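Putative uncharacterized protein (PDB 2Z6V) is probably a sulfotransferase, transferring a sulfuryl group from a nucleotide donor such as PAPS to an acceptor that is not identified here. Local coordinates at residues R133-W138 and T189-I194; S225-Q230 and L247-H252; I144-T149 and L234-S239; P108-G113 and P264-I269. All coordinates share one frame; numbering follows the deposited sequence.

Contact 1: R133-W138 and T189-I194. With PLM (palmitic acid), chain C.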
# COMPACT_ATOMS: atom_id res chain seq x y z
N ARG A 133 -8.91 -11.99 8.30
CA ARG A 133 -7.90 -11.16 8.93
C ARG A 133 -7.48 -10.09 7.94
O ARG A 133 -7.45 -10.33 6.73
CB ARG A 133 -6.66 -11.96 9.33
CG ARG A 133 -6.83 -12.88 10.54
CD ARG A 133 -7.19 -12.14 11.83
NE ARG A 133 -8.47 -12.63 12.33
CZ ARG A 133 -9.55 -11.88 12.50
NH1 ARG A 133 -9.52 -10.58 12.23
NH2 ARG A 133 -10.68 -12.43 12.92
N SER A 134 -7.17 -8.91 8.46
CA SER A 134 -6.72 -7.80 7.64
C SER A 134 -5.42 -7.27 8.24
O SER A 134 -5.15 -7.49 9.42
CB SER A 134 -7.77 -6.68 7.63
OG SER A 134 -8.96 -7.10 6.97
N LEU A 135 -4.60 -6.61 7.43
CA LEU A 135 -3.35 -6.04 7.90
C LEU A 135 -3.70 -4.67 8.46
O LEU A 135 -4.16 -3.79 7.74
CB LEU A 135 -2.36 -5.89 6.74
CG LEU A 135 -0.95 -5.32 6.99
CD1 LEU A 135 -0.13 -6.29 7.81
CD2 LEU A 135 -0.26 -5.05 5.66
N LEU A 136 -3.50 -4.49 9.76
CA LEU A 136 -3.82 -3.22 10.38
C LEU A 136 -2.58 -2.35 10.42
O LEU A 136 -1.47 -2.85 10.56
CB LEU A 136 -4.37 -3.46 11.79
CG LEU A 136 -5.47 -4.53 11.80
CD1 LEU A 136 -5.99 -4.70 13.20
CD2 LEU A 136 -6.60 -4.14 10.83
N HIS A 137 -2.78 -1.04 10.29
CA HIS A 137 -1.66 -0.12 10.30
C HIS A 137 -0.69 -0.26 11.48
O HIS A 137 0.53 -0.16 11.29
CB HIS A 137 -2.14 1.32 10.21
CG HIS A 137 -1.01 2.31 10.10
ND1 HIS A 137 -0.13 2.32 9.04
CD2 HIS A 137 -0.57 3.26 10.96
CE1 HIS A 137 0.80 3.22 9.25
NE2 HIS A 137 0.56 3.81 10.42
N TRP A 138 -1.20 -0.50 12.69
CA TRP A 138 -0.29 -0.61 13.82
C TRP A 138 0.63 -1.82 13.69
O TRP A 138 1.71 -1.84 14.29
CB TRP A 138 -1.04 -0.65 15.15
CG TRP A 138 -1.71 -1.95 15.54
CD1 TRP A 138 -3.01 -2.32 15.30
CD2 TRP A 138 -1.13 -3.01 16.32
NE1 TRP A 138 -3.27 -3.53 15.89
CE2 TRP A 138 -2.14 -3.97 16.53
CE3 TRP A 138 0.14 -3.23 16.87
CZ2 TRP A 138 -1.92 -5.15 17.26
CZ3 TRP A 138 0.36 -4.40 17.60
CH2 TRP A 138 -0.67 -5.34 17.79
N THR A 189 -4.60 -1.52 6.21
CA THR A 189 -3.60 -0.69 5.54
C THR A 189 -3.07 -1.50 4.35
O THR A 189 -3.44 -2.66 4.18
CB THR A 189 -2.43 -0.33 6.49
OG1 THR A 189 -1.67 0.74 5.92
CG2 THR A 189 -1.51 -1.54 6.71
N GLU A 190 -2.21 -0.89 3.54
CA GLU A 190 -1.64 -1.58 2.38
C GLU A 190 -0.42 -2.43 2.71
O GLU A 190 0.28 -2.17 3.68
CB GLU A 190 -1.25 -0.59 1.29
CG GLU A 190 -2.41 -0.11 0.47
CD GLU A 190 -2.90 1.24 0.91
OE1 GLU A 190 -2.97 1.50 2.14
OE2 GLU A 190 -3.22 2.05 0.00
N ASP A 191 -0.18 -3.43 1.87
CA ASP A 191 0.96 -4.31 2.07
C ASP A 191 2.22 -3.50 1.80
O ASP A 191 3.34 -3.95 2.06
CB ASP A 191 0.90 -5.51 1.13
CG ASP A 191 -0.33 -6.37 1.35
OD1 ASP A 191 -0.76 -6.48 2.52
OD2 ASP A 191 -0.85 -6.94 0.37
N MET A 192 2.02 -2.29 1.29
CA MET A 192 3.13 -1.38 0.99
C MET A 192 3.98 -1.18 2.23
O MET A 192 5.21 -1.09 2.14
CB MET A 192 2.58 -0.04 0.51
CG MET A 192 3.64 0.98 0.13
SD MET A 192 4.77 0.38 -1.13
CE MET A 192 3.85 0.59 -2.59
N PHE A 193 3.34 -1.13 3.39
CA PHE A 193 4.07 -0.92 4.64
C PHE A 193 4.74 -2.15 5.22
O PHE A 193 5.25 -2.11 6.33
CB PHE A 193 3.15 -0.24 5.64
CG PHE A 193 2.56 1.02 5.10
CD1 PHE A 193 3.38 2.09 4.77
CD2 PHE A 193 1.20 1.09 4.79
CE1 PHE A 193 2.87 3.21 4.12
CE2 PHE A 193 0.68 2.20 4.13
CZ PHE A 193 1.51 3.26 3.79
N ILE A 194 4.71 -3.24 4.46
CA ILE A 194 5.42 -4.46 4.83
C ILE A 194 6.56 -4.44 3.82
O ILE A 194 7.73 -4.57 4.17
CB ILE A 194 4.59 -5.74 4.61
CG1 ILE A 194 3.70 -6.01 5.83
CG2 ILE A 194 5.52 -6.94 4.39
CD1 ILE A 194 2.80 -7.19 5.63
C1 PLM C . 5.29 6.97 -5.67
O1 PLM C . 5.94 7.25 -6.70
O2 PLM C . 5.77 6.76 -4.53
C2 PLM C . 3.77 6.86 -5.80
C3 PLM C . 3.37 5.98 -6.98
C4 PLM C . 1.86 5.74 -7.05
C5 PLM C . 1.33 5.04 -5.80
C6 PLM C . 1.12 6.01 -4.64
C7 PLM C . 0.91 5.25 -3.34
C8 PLM C . 2.22 4.64 -2.85
C9 PLM C . 1.97 3.24 -2.28
CA PLM C . 0.85 3.25 -1.24
CB PLM C . 0.26 1.85 -1.04
CC PLM C . -0.21 1.29 -2.38
CD PLM C . 0.97 0.73 -3.19
CE PLM C . 0.66 0.65 -4.68
CF PLM C . 0.45 2.05 -5.26
CG PLM C . 0.28 2.02 -6.78
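L135 meets T189, D191 and I194 just beyond the edge strand 132-134. Its CB points toward segment 189-194. CG is anti to the backbone N (chi1 -179°), which carries the branch over to T189, where CG lies 3.8 Å from T189 CG2. Both methyls go on to I194: L135 CD2 sits 3.7 Å from I194 CD1, and L135 CD1 is almost as near to that atom. CD2 also meets polar atoms. It is 3.5 Å from D191 OD1 and touches E190 O as well. The other carboxylate oxygen of the aspartate, D191 OD2, is hydrogen-bonded to H252. The backbone of L135 adds the one hydrogen bond across the contact, from T189 N to L135 O at 2.8 Å. Further on, the H137 ring presents its edge to the face of F193 in a T-shaped pair with centroids 6.0 Å apart. The E190 side chain starts away from segment 133-138, and its CG lies 3.6 Å from CB of the bound palmitic acid. M192 also borders that ligand. The contact is therefore mainly hydrocarbon packing with a single backbone bond. Within it the D191 carboxylate is divided, OD1 lying against a leucine methyl and OD2 bonded to a histidine.

Contact 2: S225-Q230 and L247-H252. With PLM (palmitic acid), chain C.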
# COMPACT_ATOMS: atom_id res chain seq x y z
N SER A 225 12.14 -11.56 -3.11
CA SER A 225 12.51 -11.41 -1.71
C SER A 225 11.40 -10.71 -0.93
O SER A 225 11.09 -11.06 0.21
CB SER A 225 13.81 -10.60 -1.58
OG SER A 225 13.67 -9.30 -2.15
N THR A 226 10.78 -9.72 -1.58
CA THR A 226 9.72 -8.93 -0.97
C THR A 226 8.45 -9.72 -0.69
O THR A 226 7.94 -9.72 0.43
CB THR A 226 9.37 -7.73 -1.85
OG1 THR A 226 10.57 -7.04 -2.22
CG2 THR A 226 8.43 -6.80 -1.10
N TYR A 227 7.93 -10.40 -1.71
CA TYR A 227 6.72 -11.18 -1.51
C TYR A 227 6.97 -12.33 -0.56
O TYR A 227 6.09 -12.69 0.22
CB TYR A 227 6.15 -11.66 -2.84
CG TYR A 227 5.34 -10.58 -3.52
CD1 TYR A 227 5.95 -9.63 -4.33
CD2 TYR A 227 3.97 -10.45 -3.27
CE1 TYR A 227 5.23 -8.56 -4.86
CE2 TYR A 227 3.24 -9.39 -3.79
CZ TYR A 227 3.87 -8.45 -4.59
OH TYR A 227 3.16 -7.37 -5.08
N GLU A 228 8.18 -12.89 -0.59
CA GLU A 228 8.51 -13.99 0.31
C GLU A 228 8.53 -13.45 1.72
O GLU A 228 8.17 -14.15 2.67
CB GLU A 228 9.86 -14.59 -0.06
CG GLU A 228 9.78 -15.65 -1.14
CD GLU A 228 11.09 -15.83 -1.86
OE1 GLU A 228 12.14 -15.82 -1.17
OE2 GLU A 228 11.07 -15.98 -3.11
N TYR A 229 8.96 -12.20 1.86
CA TYR A 229 8.99 -11.56 3.17
C TYR A 229 7.54 -11.33 3.63
O TYR A 229 7.20 -11.57 4.79
CB TYR A 229 9.73 -10.22 3.09
CG TYR A 229 9.75 -9.47 4.41
CD1 TYR A 229 10.29 -10.04 5.56
CD2 TYR A 229 9.19 -8.19 4.51
CE1 TYR A 229 10.27 -9.38 6.78
CE2 TYR A 229 9.17 -7.51 5.73
CZ TYR A 229 9.70 -8.11 6.86
OH TYR A 229 9.67 -7.46 8.07
N GLN A 230 6.69 -10.87 2.72
CA GLN A 230 5.31 -10.63 3.12
C GLN A 230 4.67 -11.88 3.70
O GLN A 230 4.00 -11.81 4.73
CB GLN A 230 4.46 -10.14 1.94
CG GLN A 230 3.11 -9.65 2.39
CD GLN A 230 2.21 -9.27 1.25
OE1 GLN A 230 2.68 -8.96 0.15
NE2 GLN A 230 0.90 -9.26 1.50
N LEU A 247 -6.05 -8.73 1.76
CA LEU A 247 -4.96 -7.79 1.55
C LEU A 247 -5.23 -6.81 0.43
O LEU A 247 -6.08 -7.06 -0.43
CB LEU A 247 -3.68 -8.55 1.25
CG LEU A 247 -3.37 -9.66 2.26
CD1 LEU A 247 -2.31 -10.60 1.71
CD2 LEU A 247 -2.94 -9.02 3.56
N LYS A 248 -4.48 -5.71 0.45
CA LYS A 248 -4.60 -4.67 -0.56
C LYS A 248 -3.30 -3.91 -0.78
O LYS A 248 -2.51 -3.70 0.14
CB LYS A 248 -5.70 -3.67 -0.19
CG LYS A 248 -5.84 -2.53 -1.18
CD LYS A 248 -7.09 -1.69 -0.96
CE LYS A 248 -6.96 -0.73 0.21
NZ LYS A 248 -8.14 0.18 0.33
N MET A 249 -3.09 -3.49 -2.03
CA MET A 249 -1.95 -2.70 -2.47
C MET A 249 -2.05 -2.56 -3.97
O MET A 249 -1.93 -3.55 -4.70
CB MET A 249 -0.61 -3.33 -2.11
CG MET A 249 0.56 -2.47 -2.57
SD MET A 249 2.20 -3.02 -2.10
CE MET A 249 2.72 -3.92 -3.56
N PRO A 250 -2.28 -1.34 -4.47
CA PRO A 250 -2.39 -1.10 -5.91
C PRO A 250 -1.26 -1.70 -6.75
O PRO A 250 -1.53 -2.45 -7.69
CB PRO A 250 -2.45 0.42 -6.01
CG PRO A 250 -3.21 0.80 -4.77
CD PRO A 250 -2.61 -0.12 -3.70
N SER A 251 -0.01 -1.40 -6.41
CA SER A 251 1.12 -1.91 -7.18
C SER A 251 1.29 -3.43 -7.18
O SER A 251 2.26 -3.94 -7.74
CB SER A 251 2.44 -1.23 -6.76
OG SER A 251 2.67 -1.35 -5.37
N HIS A 252 0.37 -4.15 -6.55
CA HIS A 252 0.43 -5.61 -6.59
C HIS A 252 0.22 -5.94 -8.07
O HIS A 252 0.70 -6.95 -8.58
CB HIS A 252 -0.70 -6.25 -5.78
CG HIS A 252 -0.36 -6.54 -4.35
ND1 HIS A 252 0.83 -7.14 -3.98
CD2 HIS A 252 -1.07 -6.39 -3.21
CE1 HIS A 252 0.82 -7.34 -2.67
NE2 HIS A 252 -0.32 -6.90 -2.18
C1 PLM C . 5.29 6.97 -5.67
O1 PLM C . 5.94 7.25 -6.70
O2 PLM C . 5.77 6.76 -4.53
C2 PLM C . 3.77 6.86 -5.80
C3 PLM C . 3.37 5.98 -6.98
C4 PLM C . 1.86 5.74 -7.05
C5 PLM C . 1.33 5.04 -5.80
C6 PLM C . 1.12 6.01 -4.64
C7 PLM C . 0.91 5.25 -3.34
C8 PLM C . 2.22 4.64 -2.85
C9 PLM C . 1.97 3.24 -2.28
CA PLM C . 0.85 3.25 -1.24
CB PLM C . 0.26 1.85 -1.04
CC PLM C . -0.21 1.29 -2.38
CD PLM C . 0.97 0.73 -3.19
CE PLM C . 0.66 0.65 -4.68
CF PLM C . 0.45 2.05 -5.26
CG PLM C . 0.28 2.02 -6.78
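Y227 and H252 share a hydrogen bond between Y227 OH and H252 ND1, 2.6 Å long, in which either could be the donor. ND1 lies in the plane of the tyrosine ring, at its edge. The two rings meet rim to rim with planes at 46°, and neither lies over the other. Y227 CG is anti to its carbonyl carbon (chi1 -81°), and from there the ring reaches out from helix 224-238. M249 CE sits 3.7 Å above one face of the imidazole, offset toward its rim. Q230 OE1 lies in the plane of that ring, at the edge, 3.7 Å from H252 CE1. Q230 NE2 packs against L247 CD1 at 3.5 Å. In the next shell, H252 NE2 has D191 as its partner, so both ring nitrogens are held and the rotation of the imidazole is fixed. H195 NE2 bonds Q230 OE1, and its ring also meets Y227 edge-to-face. M249 also borders the palmitic acid. A helix is thus tied to the end of strand 244-248 and the 3-10 turn after it, at the C-terminal edge of a parallel sheet, as in the alpha/beta sulfotransferase fold.

Contact 3: I144-T149 and L234-S239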
# COMPACT_ATOMS: atom_id res chain seq x y z
N ILE A 144 6.13 -6.96 16.13
CA ILE A 144 6.56 -7.93 17.14
C ILE A 144 6.41 -7.43 18.57
O ILE A 144 6.84 -6.32 18.89
CB ILE A 144 8.06 -8.30 16.90
CG1 ILE A 144 8.23 -8.85 15.48
CG2 ILE A 144 8.54 -9.31 17.93
CD1 ILE A 144 7.26 -9.97 15.12
N PRO A 145 5.80 -8.24 19.45
CA PRO A 145 5.23 -9.59 19.25
C PRO A 145 3.79 -9.49 18.75
O PRO A 145 3.09 -8.54 19.08
CB PRO A 145 5.29 -10.22 20.65
CG PRO A 145 6.15 -9.28 21.47
CD PRO A 145 5.85 -7.93 20.89
N PRO A 146 3.31 -10.48 17.98
CA PRO A 146 1.93 -10.42 17.46
C PRO A 146 0.86 -10.52 18.55
O PRO A 146 1.08 -11.12 19.61
CB PRO A 146 1.89 -11.58 16.47
CG PRO A 146 2.78 -12.60 17.15
CD PRO A 146 3.94 -11.78 17.67
N ALA A 147 -0.29 -9.91 18.29
CA ALA A 147 -1.39 -9.91 19.25
C ALA A 147 -2.45 -10.95 18.93
O ALA A 147 -2.55 -11.44 17.81
CB ALA A 147 -2.03 -8.52 19.31
N SER A 148 -3.24 -11.27 19.94
CA SER A 148 -4.33 -12.22 19.80
C SER A 148 -5.46 -11.57 19.00
O SER A 148 -5.53 -10.33 18.87
CB SER A 148 -4.85 -12.63 21.17
OG SER A 148 -5.39 -11.50 21.83
N THR A 149 -6.35 -12.40 18.46
CA THR A 149 -7.50 -11.92 17.69
C THR A 149 -8.33 -10.92 18.51
O THR A 149 -8.64 -9.82 18.04
CB THR A 149 -8.40 -13.10 17.27
OG1 THR A 149 -7.61 -14.08 16.58
CG2 THR A 149 -9.51 -12.63 16.35
N LEU A 234 3.05 -12.26 7.33
CA LEU A 234 1.68 -12.70 7.57
C LEU A 234 1.62 -13.96 8.44
O LEU A 234 0.71 -14.11 9.25
CB LEU A 234 0.96 -12.93 6.24
CG LEU A 234 0.82 -11.66 5.40
CD1 LEU A 234 0.15 -11.99 4.09
CD2 LEU A 234 0.02 -10.62 6.15
N GLN A 235 2.60 -14.84 8.29
CA GLN A 235 2.62 -16.05 9.11
C GLN A 235 2.86 -15.72 10.58
O GLN A 235 2.40 -16.44 11.47
CB GLN A 235 3.67 -17.04 8.59
CG GLN A 235 3.30 -17.67 7.26
CD GLN A 235 4.44 -18.43 6.64
OE1 GLN A 235 5.50 -17.88 6.39
NE2 GLN A 235 4.22 -19.72 6.39
N VAL A 236 3.57 -14.63 10.84
CA VAL A 236 3.83 -14.21 12.21
C VAL A 236 2.55 -13.62 12.82
O VAL A 236 2.24 -13.85 13.99
CB VAL A 236 4.95 -13.15 12.28
CG1 VAL A 236 5.06 -12.60 13.70
CG2 VAL A 236 6.28 -13.76 11.84
N LEU A 237 1.82 -12.85 12.03
CA LEU A 237 0.59 -12.25 12.53
C LEU A 237 -0.50 -13.32 12.72
O LEU A 237 -1.30 -13.22 13.65
CB LEU A 237 0.11 -11.15 11.58
CG LEU A 237 1.04 -9.93 11.42
CD1 LEU A 237 0.49 -8.99 10.34
CD2 LEU A 237 1.18 -9.19 12.75
N GLN A 238 -0.51 -14.34 11.86
CA GLN A 238 -1.49 -15.43 11.94
C GLN A 238 -1.31 -16.28 13.18
O GLN A 238 -2.29 -16.78 13.74
CB GLN A 238 -1.36 -16.42 10.78
CG GLN A 238 -1.83 -15.99 9.44
CD GLN A 238 -1.72 -17.13 8.46
OE1 GLN A 238 -0.74 -17.88 8.48
NE2 GLN A 238 -2.73 -17.29 7.61
N SER A 239 -0.05 -16.49 13.56
CA SER A 239 0.26 -17.34 14.69
C SER A 239 -0.51 -17.04 15.97
O SER A 239 -0.75 -17.94 16.76
CB SER A 239 1.78 -17.35 14.97
OG SER A 239 2.22 -16.19 15.65
O HOH W 1 -1.66 -11.00 15.36
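The C-terminal part of helix 224-238 packs here on the loop that joins strand 132-134 to helix 156-166, a helix-loop contact at the periphery of the alpha/beta sulfotransferase fold. P146 is its centre. P146 CB starts toward the helix, and CB and CG rest against the V236 carbonyl oxygen, with P146 CB 3.4 Å from V236 O. P146 CG is 4.1 Å from V236 CG1. That same methyl group is anti to the backbone N of V236 (chi1 172°), which turns it to the loop, where I144 CD1 lies 3.7 Å away. The I144 and V236 side chains cross at about a right angle. L237 CB points away from the loop, but its CD2 comes back to P146 CB at 4.5 Å. Y93 of helix 70-96 packs against I144, P146 and V236 and closes the apolar patch. No direct hydrogen bond joins the two segments. A water does so instead, donating to A147 O at 2.6 Å and to L237 O at 2.8 Å. A147 O also receives a bond from T240 OG1. Near the helix end, S239 OG donates back to V236 O over 2.9 Å. The donor is tilted 29° from the carbonyl plane, and P146 CG lies 3.9 Å from S239 OG.

Contact 4: P108-G113 and P264-I269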
# COMPACT_ATOMS: atom_id res chain seq x y z
N PRO A 108 -5.36 -16.11 -0.10
CA PRO A 108 -5.55 -14.74 0.39
C PRO A 108 -6.35 -13.91 -0.60
O PRO A 108 -6.17 -14.02 -1.81
CB PRO A 108 -4.12 -14.23 0.55
CG PRO A 108 -3.39 -14.97 -0.53
CD PRO A 108 -3.94 -16.37 -0.39
N LEU A 109 -7.25 -13.09 -0.08
CA LEU A 109 -8.07 -12.22 -0.90
C LEU A 109 -7.21 -10.97 -1.09
O LEU A 109 -6.89 -10.30 -0.12
CB LEU A 109 -9.35 -11.89 -0.13
CG LEU A 109 -10.58 -11.40 -0.89
CD1 LEU A 109 -10.83 -12.26 -2.11
CD2 LEU A 109 -11.77 -11.44 0.07
N ILE A 110 -6.83 -10.68 -2.33
CA ILE A 110 -5.96 -9.54 -2.61
C ILE A 110 -6.50 -8.52 -3.61
O ILE A 110 -6.82 -8.87 -4.74
CB ILE A 110 -4.58 -10.02 -3.12
CG1 ILE A 110 -4.00 -11.06 -2.17
CG2 ILE A 110 -3.64 -8.84 -3.26
CD1 ILE A 110 -2.61 -11.56 -2.56
N VAL A 111 -6.57 -7.26 -3.19
CA VAL A 111 -7.06 -6.18 -4.06
C VAL A 111 -5.89 -5.44 -4.73
O VAL A 111 -4.96 -5.00 -4.06
CB VAL A 111 -7.90 -5.14 -3.25
CG1 VAL A 111 -8.37 -4.03 -4.18
CG2 VAL A 111 -9.07 -5.83 -2.59
N LEU A 112 -5.95 -5.32 -6.05
CA LEU A 112 -4.88 -4.67 -6.80
C LEU A 112 -5.44 -3.80 -7.91
O LEU A 112 -6.65 -3.77 -8.14
CB LEU A 112 -3.96 -5.73 -7.39
CG LEU A 112 -4.64 -6.80 -8.26
CD1 LEU A 112 -4.86 -6.27 -9.68
CD2 LEU A 112 -3.79 -8.06 -8.30
N GLY A 113 -4.56 -3.09 -8.61
CA GLY A 113 -5.00 -2.23 -9.70
C GLY A 113 -4.26 -0.90 -9.67
O GLY A 113 -3.13 -0.83 -9.20
N PRO A 264 0.40 -18.48 -5.24
CA PRO A 264 -0.22 -19.04 -6.44
C PRO A 264 -1.75 -19.22 -6.37
O PRO A 264 -2.42 -19.16 -7.40
CB PRO A 264 0.51 -20.37 -6.62
CG PRO A 264 0.87 -20.74 -5.21
CD PRO A 264 1.36 -19.43 -4.65
N ASP A 265 -2.28 -19.41 -5.17
CA ASP A 265 -3.72 -19.61 -4.97
C ASP A 265 -4.52 -18.33 -4.68
O ASP A 265 -5.72 -18.39 -4.37
CB ASP A 265 -3.94 -20.61 -3.83
CG ASP A 265 -3.39 -20.11 -2.48
OD1 ASP A 265 -2.51 -19.22 -2.45
OD2 ASP A 265 -3.85 -20.64 -1.45
N ALA A 266 -3.85 -17.19 -4.79
CA ALA A 266 -4.48 -15.90 -4.51
C ALA A 266 -5.75 -15.59 -5.30
O ALA A 266 -5.82 -15.78 -6.51
CB ALA A 266 -3.47 -14.79 -4.74
N ARG A 267 -6.76 -15.12 -4.58
CA ARG A 267 -8.01 -14.73 -5.20
C ARG A 267 -7.87 -13.22 -5.45
O ARG A 267 -7.94 -12.41 -4.53
CB ARG A 267 -9.17 -15.07 -4.28
CG ARG A 267 -9.31 -16.56 -4.12
CD ARG A 267 -10.47 -16.95 -3.24
NE ARG A 267 -10.22 -16.65 -1.84
CZ ARG A 267 -10.98 -17.10 -0.84
NH1 ARG A 267 -12.03 -17.87 -1.12
NH2 ARG A 267 -10.69 -16.79 0.42
N LEU A 268 -7.65 -12.88 -6.71
CA LEU A 268 -7.40 -11.51 -7.12
C LEU A 268 -8.61 -10.62 -7.43
O LEU A 268 -9.37 -10.87 -8.36
CB LEU A 268 -6.48 -11.54 -8.34
CG LEU A 268 -5.22 -12.41 -8.21
CD1 LEU A 268 -4.54 -12.53 -9.57
CD2 LEU A 268 -4.26 -11.82 -7.18
N ILE A 269 -8.76 -9.58 -6.62
CA ILE A 269 -9.84 -8.62 -6.82
C ILE A 269 -9.21 -7.43 -7.52
O ILE A 269 -8.40 -6.73 -6.93
CB ILE A 269 -10.44 -8.13 -5.49
CG1 ILE A 269 -11.06 -9.30 -4.72
CG2 ILE A 269 -11.50 -7.07 -5.76
CD1 ILE A 269 -11.61 -8.91 -3.39
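I269 packs on L109 and V111 across two neighbouring parallel strands, 109-113 and 267-272, at the middle of the five-stranded sheet of the sulfotransferase fold. I269 CD1 lies 3.7 Å from L109 CD1, and V111 CG2 is 3.9 Å from I269 CB. I269 CG1 is anti to its carbonyl carbon (chi1 -62°) and reaches back along the sheet to L109. W353 of helix 343-353 packs on L109 and R267 on this face. The face with I110 and L268 is also apolar: L112 CD2 reaches L268 CD2 at 4.0 Å, and I110 CD1 touches A266 CB. Helix 256-262 lies against that side. Four backbone hydrogen bonds join the strands in parallel register, pairing L109 with R267, I110 with L268 and V111 with I269. R267 N donates to P108 O, and I110 N donates to R267 O at 3.0 Å, almost straight (175°). I269 N then donates to I110 O at 2.8 Å, and L112 N donates to I269 O. The short strand segments are twisted by 37° against each other. Strand 109-113 runs into G113, whose backbone angles suit glycine; in sulfotransferases the loop after this strand binds the phosphosulfate end of PAPS, and the same is probable here. At the other end the contact becomes polar. The guanidinium of R267 has a weak bond to R107 O. D265 OD2 accepts from R107 N, while D265 OD1 lies 3.8 Å from P108 CD.

In the fold
Three of the contacts reach the same parallel sheet, with strand order 132-134, 244-248, 109-113, 267-272, 331-335. Contact 1 lies at the edge strand, contact 2 at the next and contact 4 at the two after that. Contacts 1 and 2 have centres about 10 Å apart and touch through D191. Contacts 2 and 4 also have centres about 10 Å apart, and backbone bonds join L247 to L109 and V111. Contact 3 is peripheral, its centre about 21 Å from that of contact 4, and shares helix 224-238 with contact 2. Along the chain, contact 4 brackets the other three; contact 1 closes before contact 2 opens, and the segments of contact 3 alternate with those of both. The sheet brings distant parts of the sequence together, and contacts 1 and 2 border the palmitic acid.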